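Local coordinates for protein transcriptional regulator, SorC family (Enterococcus faecalis, PDB 2O0M) that probably regulates transcription as a SorC-family protein, binding DNA through one domain and a carbohydrate effector through another, at residues A[136-141]-A[300-305]; A[162-165]-A[170-173]; A[175-180]-A[273-278]; A[191-196]-A[201-206]; A[308-313]-A[336-341]. All coordinates share one frame; numbering follows the deposited sequence.

Contact 1: residues A[136-141]-A[300-305]; sequences NLLLPN and IPYVVA
The phenol ring of Tyr302 lies against the end of helix 122-138, and three consecutive residues, Leu138, Leu139 and Pro140, receive it from different quarters. Leu138 provides most of the opposing surface. Its side chain and that of the tyrosine slide past each other in opposite directions, so the ring meets the base of the leucine as well as its methyls: CB of Leu138 is 3.9 Å from CD1 of Tyr302, with both methyl carbons only slightly farther from the same atom. The backbone takes part too. The carbonyl O of Leu138 sits over one face of the ring, displaced toward its rim, and is 3.4 Å from CZ of Tyr302. On the opposite face the ring folds back over its own chain neighbour, Pro301, whose CB stands above the ring centre, so the aromatic plane is sandwiched.

Leu139 is the first residue to leave helical geometry. Its bond to CB points away from the strand, yet with CG set beside the backbone N (chi1 -64°) the branch returns, and its CD2 comes 4.2 Å from CD2 of Tyr302. Pro140 arrives from the direction opposed to the tyrosine and reaches its outer end obliquely, CD lying 3.8 Å from CE2 of Tyr302. No hydrogen bond crosses here. Arg169 secures the helix terminus by binding the carbonyl of Leu139, while Tyr302 pairs through its backbone with Val239. The result is helix-on-sheet packing of an alpha/beta Rossmann-like domain, with the C-terminal end of helix 122-138 and the residues after it covering the start of the parallel strand 302-306.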
# COMPACT_ATOMS: atom_id res chain seq x y z
N ASN A 136 15.87 4.54 -1.56
CA ASN A 136 17.32 4.58 -1.61
C ASN A 136 17.87 5.33 -0.41
O ASN A 136 18.87 4.93 0.20
CB ASN A 136 17.79 5.24 -2.90
CG ASN A 136 19.30 5.30 -3.00
OD1 ASN A 136 19.98 4.33 -2.69
ND2 ASN A 136 19.83 6.44 -3.43
N LEU A 137 17.21 6.44 -0.08
CA LEU A 137 17.58 7.24 1.09
C LEU A 137 17.28 6.52 2.41
O LEU A 137 18.10 6.53 3.33
CB LEU A 137 16.84 8.58 1.08
CG LEU A 137 16.90 9.46 2.34
CD1 LEU A 137 18.27 10.07 2.47
CD2 LEU A 137 15.84 10.56 2.32
N LEU A 138 16.09 5.93 2.51
CA LEU A 138 15.58 5.38 3.77
C LEU A 138 16.16 4.01 4.13
O LEU A 138 16.51 3.77 5.29
CB LEU A 138 14.04 5.29 3.75
CG LEU A 138 13.20 6.57 3.84
CD1 LEU A 138 11.72 6.24 3.85
CD2 LEU A 138 13.55 7.41 5.08
N LEU A 139 16.26 3.10 3.16
CA LEU A 139 16.62 1.71 3.47
C LEU A 139 18.11 1.57 3.80
O LEU A 139 18.97 1.91 2.98
CB LEU A 139 16.24 0.78 2.31
CG LEU A 139 14.74 0.67 2.00
CD1 LEU A 139 14.59 -0.24 0.81
CD2 LEU A 139 13.94 0.15 3.20
N PRO A 140 18.42 1.08 5.01
CA PRO A 140 19.83 0.87 5.36
C PRO A 140 20.47 -0.34 4.70
O PRO A 140 19.80 -1.19 4.12
CB PRO A 140 19.78 0.61 6.87
CG PRO A 140 18.43 0.95 7.31
CD PRO A 140 17.54 0.74 6.13
N ASN A 141 21.79 -0.42 4.83
CA ASN A 141 22.50 -1.64 4.45
C ASN A 141 22.04 -2.80 5.31
O ASN A 141 21.49 -2.60 6.38
CB ASN A 141 24.02 -1.46 4.62
CG ASN A 141 24.62 -0.62 3.52
OD1 ASN A 141 24.05 -0.50 2.43
ND2 ASN A 141 25.79 -0.06 3.78
N ILE A 300 6.89 -0.02 12.41
CA ILE A 300 7.72 -0.22 11.22
C ILE A 300 8.38 1.12 10.87
O ILE A 300 7.68 2.11 10.73
CB ILE A 300 6.87 -0.75 10.04
CG1 ILE A 300 6.32 -2.13 10.39
CG2 ILE A 300 7.69 -0.82 8.77
CD1 ILE A 300 5.38 -2.69 9.39
N PRO A 301 9.72 1.15 10.78
CA PRO A 301 10.40 2.45 10.58
C PRO A 301 10.04 3.17 9.30
O PRO A 301 9.89 4.39 9.31
CB PRO A 301 11.90 2.09 10.60
CG PRO A 301 11.99 0.64 10.56
CD PRO A 301 10.67 0.04 10.92
N TYR A 302 9.88 2.43 8.20
CA TYR A 302 9.77 3.05 6.88
C TYR A 302 8.40 2.70 6.28
O TYR A 302 8.16 1.58 5.86
CB TYR A 302 10.93 2.60 5.99
CG TYR A 302 12.26 2.76 6.69
CD1 TYR A 302 12.66 4.01 7.15
CD2 TYR A 302 13.05 1.67 6.98
CE1 TYR A 302 13.87 4.16 7.84
CE2 TYR A 302 14.26 1.81 7.66
CZ TYR A 302 14.66 3.06 8.10
OH TYR A 302 15.86 3.21 8.78
N VAL A 303 7.50 3.68 6.31
CA VAL A 303 6.13 3.48 5.89
C VAL A 303 5.85 4.52 4.83
O VAL A 303 5.98 5.70 5.09
CB VAL A 303 5.15 3.64 7.07
CG1 VAL A 303 3.72 3.43 6.59
CG2 VAL A 303 5.47 2.63 8.17
N VAL A 304 5.48 4.07 3.63
CA VAL A 304 5.28 4.97 2.52
C VAL A 304 3.91 4.70 1.91
O VAL A 304 3.66 3.58 1.44
CB VAL A 304 6.37 4.79 1.44
CG1 VAL A 304 6.21 5.83 0.34
CG2 VAL A 304 7.76 4.90 2.06
N ALA A 305 3.07 5.73 1.93
CA ALA A 305 1.76 5.71 1.27
C ALA A 305 1.90 6.46 -0.07
O ALA A 305 2.48 7.55 -0.12
CB ALA A 305 0.73 6.38 2.11

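Contact 2: residues A[162-165]-A[170-173]; sequences GSLE and HNLF
Glu165 reaches from the loop that links helix 152-159 to strand 169-175, a connection of the Rossmann-like alpha/beta fold, and grips the backbone of the strand it leads into. One direct hydrogen bond crosses the contact: the N-H of Asn171 points at OE2 of Glu165 over 2.9 Å and is almost straight (177°). The nitrogen approaches on the syn side of the carboxylate, though 28° out of its plane. A bend at chi2 (83°) curls the glutamate chain back so that its carboxylate can run beside the strand.

Water extends this grip. Water 2 donates to OE1 of Glu165 and to the carbonyl O of Asn171, so the carboxylate engages both backbone polar groups of that residue, one directly and one through solvent. Water 1 lies between OE2 of Glu165 and OD1 of Asn171.

The remaining contacts are close approaches without hydrogen bonds. OE1 of Glu165 lies at the edge of the His170 ring and 3.2 Å from CA of His170. The imidazole finds its stronger polar partner elsewhere, through ND1 to Glu143. Leu164, packed on helix 122-138, has its CB directed at the strand, 3.4 Å from OD1 of Asn171.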
# COMPACT_ATOMS: atom_id res chain seq x y z
N GLY A 162 13.63 2.00 -10.06
CA GLY A 162 15.05 1.90 -10.41
C GLY A 162 15.78 1.04 -9.40
O GLY A 162 15.18 0.51 -8.46
N SER A 163 17.09 0.94 -9.57
CA SER A 163 17.92 0.05 -8.80
C SER A 163 18.01 0.45 -7.32
O SER A 163 18.20 1.62 -7.00
CB SER A 163 19.32 0.01 -9.41
OG SER A 163 20.14 -0.87 -8.67
N LEU A 164 17.89 -0.54 -6.44
CA LEU A 164 18.14 -0.34 -5.00
C LEU A 164 19.16 -1.32 -4.43
O LEU A 164 19.71 -1.07 -3.37
CB LEU A 164 16.85 -0.48 -4.18
CG LEU A 164 15.78 0.56 -4.50
CD1 LEU A 164 14.45 0.24 -3.79
CD2 LEU A 164 16.24 1.96 -4.15
N GLU A 165 19.39 -2.44 -5.12
CA GLU A 165 20.23 -3.50 -4.60
C GLU A 165 21.70 -3.08 -4.72
O GLU A 165 22.10 -2.50 -5.72
CB GLU A 165 19.99 -4.79 -5.37
CG GLU A 165 20.45 -6.04 -4.65
CD GLU A 165 19.47 -6.58 -3.63
OE1 GLU A 165 19.77 -7.67 -3.09
OE2 GLU A 165 18.43 -5.94 -3.36
N HIS A 170 20.53 -5.61 0.66
CA HIS A 170 19.76 -6.65 -0.01
C HIS A 170 18.31 -6.53 0.37
O HIS A 170 17.95 -6.73 1.53
CB HIS A 170 20.30 -8.03 0.35
CG HIS A 170 21.77 -8.16 0.13
ND1 HIS A 170 22.61 -8.76 1.04
CD2 HIS A 170 22.55 -7.72 -0.88
CE1 HIS A 170 23.85 -8.71 0.59
NE2 HIS A 170 23.84 -8.09 -0.58
N ASN A 171 17.47 -6.22 -0.62
CA ASN A 171 16.04 -6.01 -0.38
C ASN A 171 15.19 -7.18 -0.84
O ASN A 171 15.34 -7.66 -1.96
CB ASN A 171 15.59 -4.75 -1.11
CG ASN A 171 16.41 -3.53 -0.74
OD1 ASN A 171 16.87 -2.78 -1.62
ND2 ASN A 171 16.59 -3.31 0.55
N LEU A 172 14.29 -7.62 0.04
CA LEU A 172 13.31 -8.66 -0.24
C LEU A 172 11.90 -8.05 -0.22
O LEU A 172 11.52 -7.39 0.75
CB LEU A 172 13.40 -9.76 0.81
CG LEU A 172 12.45 -10.93 0.67
CD1 LEU A 172 12.81 -11.78 -0.52
CD2 LEU A 172 12.43 -11.75 1.94
N PHE A 173 11.14 -8.30 -1.28
CA PHE A 173 9.76 -7.81 -1.39
C PHE A 173 8.78 -8.95 -1.16
O PHE A 173 8.92 -10.03 -1.74
CB PHE A 173 9.51 -7.12 -2.74
CG PHE A 173 10.38 -5.93 -2.99
CD1 PHE A 173 9.93 -4.64 -2.70
CD2 PHE A 173 11.69 -6.10 -3.45
CE1 PHE A 173 10.75 -3.53 -2.94
CE2 PHE A 173 12.52 -4.99 -3.67
CZ PHE A 173 12.05 -3.71 -3.40
O HOH W 1 16.54 -4.05 -4.17
O HOH W 2 17.66 -9.18 -2.30

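Contact 3: residues A[175-180]-A[273-278]; sequences PARGGI and FGYFFD
Just past the end of strand 169-175, Arg177 carries nearly all of the contact with Phe273, Gly274 and Tyr275. Its chain sets out beside the backbone N, bends at chi2 (-66°) and brings the guanidinium over the turn at Phe273 and Gly274. The carbonyl O of Phe273 is poised over the centre of one guanidinium face, 3.1 Å from CZ of Arg177. Because the oxygen stands above the plane, the N-H groups do not point at it: the carbonyl dipole faces the flat side of the guanidinium, an approach that is probably electrostatic, and no hydrogen bond.

The edge of the group meets other partners. NH1 of Arg177 donates to water 3 at 2.9 Å, and that water in turn donates to the carbonyl O of Gly274. OH of Tyr275 lies at the edge, 3.0 Å from NH2 of Arg177, with the guanidinium and phenol planes inclined by 67°. NE is taken by the carbonyl of Leu292, and the hydroxyl of Tyr275 accepts from the backbone N of Leu294, so one neighbouring loop fixes both partners.

Gly274 has a positive phi and backbone angles of the kind that favour glycine, and its CA lies near the guanidinium. Farther on, the end of Ile180 comes near the same glycine, without close contact. A buried arginine thus joins the loop following the parallel strand 169-175 to the tight turn between antiparallel strands 270-272 and 275-277, within the alpha/beta fold of the putative sugar-binding domain.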
# COMPACT_ATOMS: atom_id res chain seq x y z
N PRO A 175 4.33 -9.63 -0.28
CA PRO A 175 3.01 -9.00 -0.12
C PRO A 175 2.70 -8.73 1.35
O PRO A 175 3.07 -9.54 2.19
CB PRO A 175 2.06 -10.07 -0.65
CG PRO A 175 2.80 -11.35 -0.40
CD PRO A 175 4.22 -11.03 -0.72
N ALA A 176 2.01 -7.63 1.65
CA ALA A 176 1.66 -7.30 3.04
C ALA A 176 0.46 -8.12 3.51
O ALA A 176 0.29 -8.36 4.72
CB ALA A 176 1.34 -5.83 3.17
N ARG A 177 -0.37 -8.51 2.55
CA ARG A 177 -1.57 -9.28 2.82
C ARG A 177 -1.85 -10.32 1.75
O ARG A 177 -1.60 -10.09 0.58
CB ARG A 177 -2.80 -8.35 2.87
CG ARG A 177 -2.94 -7.54 4.12
CD ARG A 177 -3.19 -8.45 5.32
NE ARG A 177 -3.69 -7.72 6.48
CZ ARG A 177 -4.97 -7.51 6.78
NH1 ARG A 177 -5.95 -7.96 6.01
NH2 ARG A 177 -5.25 -6.84 7.88
N GLY A 178 -2.44 -11.43 2.18
CA GLY A 178 -3.04 -12.39 1.26
C GLY A 178 -4.56 -12.31 1.31
O GLY A 178 -5.12 -11.68 2.20
N GLY A 179 -5.22 -12.93 0.35
CA GLY A 179 -6.69 -13.04 0.39
C GLY A 179 -7.40 -11.72 0.19
O GLY A 179 -8.44 -11.46 0.78
N ILE A 180 -6.83 -10.88 -0.66
CA ILE A 180 -7.37 -9.54 -0.86
C ILE A 180 -8.43 -9.47 -1.96
O ILE A 180 -9.28 -8.58 -1.94
CB ILE A 180 -6.22 -8.54 -1.15
CG1 ILE A 180 -5.32 -8.40 0.09
CG2 ILE A 180 -6.76 -7.17 -1.58
CD1 ILE A 180 -5.95 -7.70 1.26
N PHE A 273 -4.95 -1.95 3.26
CA PHE A 273 -4.57 -3.23 3.91
C PHE A 273 -5.76 -4.13 4.25
O PHE A 273 -5.65 -5.02 5.10
CB PHE A 273 -3.76 -3.00 5.18
CG PHE A 273 -2.61 -2.06 5.03
CD1 PHE A 273 -1.44 -2.46 4.42
CD2 PHE A 273 -2.68 -0.78 5.56
CE1 PHE A 273 -0.36 -1.56 4.31
CE2 PHE A 273 -1.61 0.10 5.44
CZ PHE A 273 -0.48 -0.30 4.82
N GLY A 274 -6.90 -3.93 3.59
CA GLY A 274 -8.09 -4.71 3.89
C GLY A 274 -8.90 -4.18 5.06
O GLY A 274 -9.74 -4.92 5.62
N TYR A 275 -8.62 -2.94 5.44
CA TYR A 275 -9.44 -2.19 6.40
C TYR A 275 -10.18 -1.10 5.66
O TYR A 275 -9.62 -0.49 4.74
CB TYR A 275 -8.59 -1.55 7.50
CG TYR A 275 -7.76 -2.55 8.29
CD1 TYR A 275 -8.21 -3.07 9.49
CD2 TYR A 275 -6.52 -2.97 7.81
CE1 TYR A 275 -7.45 -3.98 10.20
CE2 TYR A 275 -5.76 -3.88 8.51
CZ TYR A 275 -6.21 -4.38 9.71
OH TYR A 275 -5.42 -5.29 10.40
N PHE A 276 -11.42 -0.84 6.07
CA PHE A 276 -12.22 0.23 5.48
C PHE A 276 -12.50 1.33 6.49
O PHE A 276 -12.84 1.03 7.63
CB PHE A 276 -13.53 -0.34 4.92
CG PHE A 276 -13.32 -1.24 3.75
CD1 PHE A 276 -13.41 -0.75 2.46
CD2 PHE A 276 -12.93 -2.57 3.94
CE1 PHE A 276 -13.18 -1.55 1.38
CE2 PHE A 276 -12.68 -3.39 2.85
CZ PHE A 276 -12.80 -2.89 1.57
N PHE A 277 -12.35 2.58 6.07
CA PHE A 277 -12.41 3.74 6.97
C PHE A 277 -13.50 4.72 6.54
O PHE A 277 -13.64 5.03 5.37
CB PHE A 277 -11.07 4.48 6.97
CG PHE A 277 -9.89 3.61 7.28
CD1 PHE A 277 -9.36 3.55 8.57
CD2 PHE A 277 -9.29 2.84 6.28
CE1 PHE A 277 -8.26 2.75 8.84
CE2 PHE A 277 -8.20 2.04 6.56
CZ PHE A 277 -7.69 1.98 7.85
N ASP A 278 -14.26 5.23 7.51
CA ASP A 278 -15.20 6.31 7.21
C ASP A 278 -14.47 7.65 7.27
O ASP A 278 -13.27 7.69 7.54
CB ASP A 278 -16.46 6.25 8.10
CG ASP A 278 -16.17 6.52 9.57
OD1 ASP A 278 -15.10 7.08 9.90
OD2 ASP A 278 -17.03 6.17 10.40
O HOH W 3 -8.30 -6.85 7.30

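Contact 4: residues A[191-196]-A[201-206]; sequences ISAVMA and GNYRAL
Tyr203 holds its CG between the backbone N and the carbonyl carbon (chi1 74°), and this stands the ring up against helix 188-199, broadside to Ala193. CB of Ala193 lies over the centre of the ring, 3.7 Å from the centroid of Tyr203 and only 7° off the normal, a well-centred CH-pi contact. CA of Ala193 covers the same ring nearer its root, 3.7 Å from CD2 of Tyr203.

One helical turn onward, Ala196 directs its methyl at the strand itself. CB of Ala196 is 3.4 Å from the carbonyl carbon of Asn202 and 3.8 Å from CB of Tyr203, lying at the edge of the ring. At both alanines the helix backbone lies close to the strand. Ser192 adds its carbonyl O beside CB of Tyr203, while its hydroxyl is bound to Ala188 within the helix.

At the helix end, N of Gly201 makes a weak, bent hydrogen bond (123°) to O of Ala196 at 2.9 Å. The chain then turns into strand 202-203, which pairs with Asn171 and Phe173 and completes the beta-alpha-beta crossover formed by strand 169-175, helix 188-199 and strand 202-203.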
# COMPACT_ATOMS: atom_id res chain seq x y z
N ILE A 191 3.00 -7.26 -7.70
CA ILE A 191 3.74 -6.02 -7.44
C ILE A 191 5.11 -6.39 -6.82
O ILE A 191 6.13 -5.84 -7.19
CB ILE A 191 2.93 -5.03 -6.52
CG1 ILE A 191 1.97 -4.16 -7.34
CG2 ILE A 191 3.85 -4.10 -5.79
CD1 ILE A 191 0.87 -4.89 -8.03
N SER A 192 5.12 -7.35 -5.89
CA SER A 192 6.38 -7.75 -5.23
C SER A 192 7.41 -8.24 -6.25
O SER A 192 8.61 -7.89 -6.18
CB SER A 192 6.12 -8.87 -4.21
OG SER A 192 5.22 -8.43 -3.21
N ALA A 193 6.94 -9.05 -7.20
CA ALA A 193 7.83 -9.65 -8.19
C ALA A 193 8.39 -8.59 -9.11
O ALA A 193 9.60 -8.60 -9.43
CB ALA A 193 7.11 -10.72 -8.97
N VAL A 194 7.53 -7.68 -9.54
CA VAL A 194 7.96 -6.59 -10.42
C VAL A 194 8.95 -5.67 -9.69
O VAL A 194 10.01 -5.32 -10.24
CB VAL A 194 6.76 -5.80 -10.98
CG1 VAL A 194 7.24 -4.56 -11.75
CG2 VAL A 194 5.94 -6.71 -11.89
N MSE A 195 8.62 -5.29 -8.47
CA MSE A 195 9.52 -4.43 -7.70
C MSE A 195 10.87 -5.10 -7.54
O MSE A 195 11.90 -4.45 -7.69
CB MSE A 195 8.94 -4.14 -6.32
CG MSE A 195 7.80 -3.18 -6.33
SE MSE A 195 7.70 -2.17 -4.63
CE MSE A 195 6.41 -0.87 -5.23
N ALA A 196 10.87 -6.39 -7.24
CA ALA A 196 12.13 -7.11 -7.06
C ALA A 196 12.96 -7.03 -8.34
O ALA A 196 14.15 -6.71 -8.31
CB ALA A 196 11.87 -8.55 -6.68
N GLY A 201 16.41 -6.59 -6.53
CA GLY A 201 16.23 -7.37 -5.33
C GLY A 201 15.59 -8.71 -5.58
O GLY A 201 15.67 -9.27 -6.70
N ASN A 202 14.96 -9.24 -4.53
CA ASN A 202 14.32 -10.52 -4.57
C ASN A 202 12.91 -10.43 -4.01
O ASN A 202 12.55 -9.44 -3.38
CB ASN A 202 15.15 -11.52 -3.77
CG ASN A 202 16.39 -11.95 -4.52
OD1 ASN A 202 16.30 -12.74 -5.46
ND2 ASN A 202 17.54 -11.39 -4.15
N TYR A 203 12.11 -11.47 -4.26
CA TYR A 203 10.76 -11.52 -3.73
C TYR A 203 10.44 -12.90 -3.21
O TYR A 203 11.09 -13.89 -3.58
CB TYR A 203 9.71 -11.09 -4.77
CG TYR A 203 9.44 -12.09 -5.87
CD1 TYR A 203 8.34 -12.95 -5.80
CD2 TYR A 203 10.24 -12.16 -7.01
CE1 TYR A 203 8.07 -13.86 -6.81
CE2 TYR A 203 9.97 -13.06 -8.03
CZ TYR A 203 8.89 -13.92 -7.92
OH TYR A 203 8.60 -14.83 -8.91
N ARG A 204 9.45 -12.94 -2.33
CA ARG A 204 8.83 -14.18 -1.93
C ARG A 204 7.32 -14.00 -1.98
O ARG A 204 6.76 -13.19 -1.26
CB ARG A 204 9.28 -14.57 -0.52
CG ARG A 204 10.74 -15.01 -0.46
CD ARG A 204 10.94 -16.37 -1.09
NE ARG A 204 10.29 -17.42 -0.31
CZ ARG A 204 10.78 -17.97 0.79
NH1 ARG A 204 11.96 -17.59 1.28
NH2 ARG A 204 10.09 -18.91 1.40
N ALA A 205 6.67 -14.77 -2.86
CA ALA A 205 5.23 -14.72 -2.99
C ALA A 205 4.60 -15.47 -1.84
O ALA A 205 5.17 -16.42 -1.32
CB ALA A 205 4.79 -15.31 -4.32
N LEU A 206 3.42 -15.02 -1.43
CA LEU A 206 2.63 -15.71 -0.45
C LEU A 206 1.61 -16.50 -1.24
O LEU A 206 0.75 -15.92 -1.91
CB LEU A 206 1.96 -14.71 0.50
CG LEU A 206 0.99 -15.29 1.53
CD1 LEU A 206 1.70 -16.21 2.51
CD2 LEU A 206 0.33 -14.15 2.26

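Contact 5: residues A[308-313]-A[336-341]; sequences GGKTKA and ANEILK. With PO4 (phosphate ion), chain B.
Glu338 lays its aliphatic stem over Ala313, joining the C-terminal helix 333-339 to the start of helix 313-320 at the edge of the Rossmann-like alpha/beta domain. CG of Glu338 rests 3.4 Å from CB of Ala313. The same methyl meets CG1 of Ile339 at 3.8 Å, so it fits between two successive residues of the helix.

Lys310 joins them from the other segment. Its chain, bent at chi2 (-96°), passes over the glutamate at a slant: CG of Lys310 borders CB and CG of Glu338, and CE of Lys310 approaches OE2 of Glu338 at 3.6 Å. The ammonium group stays beyond salt-bridge range, and water 4 spans the gap by accepting from NZ of Lys310 and donating to OE2 of Glu338. The true ion pair of the carboxylate lies on its own helix end, where NZ of Lys341 meets OE2 of Glu338 at 3.1 Å from the syn side, 34° out of the plane. Two lysines thus lie near one acid, which would be expected to favour its charged form.

Farther out, backbone bonds from Lys312 N to Gly309 O and from Ala313 N to Lys310 O shape the turn that presents Lys310 and Ala313. Asp332 receives the N-H of Gly309, while Ile339 also packs on Met101 and Ile316. Lys312 leaves the interface altogether, its chain extended toward a phosphate ion, probably from the crystallisation liquor, that Thr153 and Arg252 bind as well. NZ of Lys312 donates to the carbonyl O of Ile243 and, at 2.7 Å, to O1 of that phosphate.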
# COMPACT_ATOMS: atom_id res chain seq x y z
N GLY A 308 -2.59 9.45 -5.37
CA GLY A 308 -2.73 10.72 -6.06
C GLY A 308 -4.06 10.85 -6.77
O GLY A 308 -4.85 9.90 -6.81
N GLY A 309 -4.27 12.04 -7.33
CA GLY A 309 -5.47 12.36 -8.09
C GLY A 309 -6.47 13.10 -7.21
O GLY A 309 -6.64 12.78 -6.04
N LYS A 310 -7.12 14.11 -7.78
CA LYS A 310 -8.21 14.77 -7.08
C LYS A 310 -9.26 13.75 -6.61
O LYS A 310 -9.87 13.91 -5.55
CB LYS A 310 -8.85 15.84 -7.97
CG LYS A 310 -9.98 16.59 -7.29
CD LYS A 310 -11.34 16.02 -7.63
CE LYS A 310 -12.38 16.62 -6.71
NZ LYS A 310 -13.75 16.10 -6.93
N THR A 311 -9.44 12.68 -7.38
CA THR A 311 -10.47 11.68 -7.08
C THR A 311 -10.21 10.96 -5.76
O THR A 311 -11.13 10.39 -5.18
CB THR A 311 -10.59 10.62 -8.20
OG1 THR A 311 -9.33 9.94 -8.37
CG2 THR A 311 -11.03 11.26 -9.52
N LYS A 312 -8.96 10.98 -5.30
CA LYS A 312 -8.57 10.28 -4.07
C LYS A 312 -8.46 11.18 -2.84
O LYS A 312 -8.14 10.70 -1.74
CB LYS A 312 -7.25 9.52 -4.29
CG LYS A 312 -7.43 8.19 -5.01
CD LYS A 312 -6.25 7.24 -4.78
CE LYS A 312 -6.44 5.94 -5.53
NZ LYS A 312 -5.37 4.96 -5.19
N ALA A 313 -8.75 12.47 -2.99
CA ALA A 313 -8.60 13.40 -1.88
C ALA A 313 -9.37 12.95 -0.63
O ALA A 313 -8.86 12.99 0.48
CB ALA A 313 -9.04 14.79 -2.29
N ALA A 336 -3.31 17.16 -3.52
CA ALA A 336 -2.94 18.15 -2.51
C ALA A 336 -3.79 19.41 -2.61
O ALA A 336 -4.31 19.88 -1.60
CB ALA A 336 -1.45 18.49 -2.64
N ASN A 337 -3.92 19.98 -3.81
CA ASN A 337 -4.75 21.18 -3.98
C ASN A 337 -6.18 20.95 -3.49
O ASN A 337 -6.77 21.82 -2.85
CB ASN A 337 -4.79 21.63 -5.45
CG ASN A 337 -3.48 22.23 -5.93
OD1 ASN A 337 -2.67 22.73 -5.13
ND2 ASN A 337 -3.27 22.22 -7.24
N GLU A 338 -6.73 19.77 -3.75
CA GLU A 338 -8.10 19.46 -3.32
C GLU A 338 -8.20 19.33 -1.80
O GLU A 338 -9.10 19.89 -1.18
CB GLU A 338 -8.58 18.17 -3.99
CG GLU A 338 -9.98 17.74 -3.58
CD GLU A 338 -11.09 18.67 -4.05
OE1 GLU A 338 -10.84 19.61 -4.85
OE2 GLU A 338 -12.24 18.45 -3.63
N ILE A 339 -7.26 18.61 -1.21
CA ILE A 339 -7.24 18.43 0.24
C ILE A 339 -7.09 19.77 0.98
O ILE A 339 -7.72 19.98 2.00
CB ILE A 339 -6.10 17.46 0.65
CG1 ILE A 339 -6.44 16.04 0.17
CG2 ILE A 339 -5.89 17.47 2.16
CD1 ILE A 339 -5.25 15.06 0.14
N LEU A 340 -6.26 20.67 0.44
CA LEU A 340 -5.90 21.93 1.11
C LEU A 340 -6.78 23.12 0.75
O LEU A 340 -6.50 24.24 1.19
CB LEU A 340 -4.45 22.29 0.79
CG LEU A 340 -3.37 21.32 1.29
CD1 LEU A 340 -2.03 21.76 0.76
CD2 LEU A 340 -3.35 21.26 2.81
N LYS A 341 -7.82 22.92 -0.05
CA LYS A 341 -8.67 24.05 -0.45
C LYS A 341 -9.49 24.57 0.74
O LYS A 341 -9.68 23.86 1.74
CB LYS A 341 -9.58 23.65 -1.60
CG LYS A 341 -10.79 22.83 -1.19
CD LYS A 341 -11.41 22.21 -2.42
CE LYS A 341 -12.77 21.62 -2.13
NZ LYS A 341 -13.46 21.29 -3.41
P PO4 B . -5.83 1.75 -6.72
O1 PO4 B . -6.71 2.80 -6.14
O2 PO4 B . -4.44 2.21 -6.92
O3 PO4 B . -5.92 0.51 -5.88
O4 PO4 B . -6.39 1.33 -8.04
O HOH W 4 -14.97 17.40 -4.83

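From the N terminus, helix 122-138 runs into the first half of contact 1, whose partner strand comes only some 160 residues later, and that long loop encloses three other contacts. Contact 2 closes a short one within it, at the entry to strand 169-175. The same strand leads directly into contact 3, which spans about 90 residues and in turn encloses contact 4, the short return from helix 188-199 to strand 202-203. Contacts 2 and 4 touch where those neighbouring strands pair, through Phe173 and Asn202. Contact 5 follows in series after contact 1, tying helix 333-339 to the turn that begins helix 313-320, its centre about 30 Å from that of contact 4.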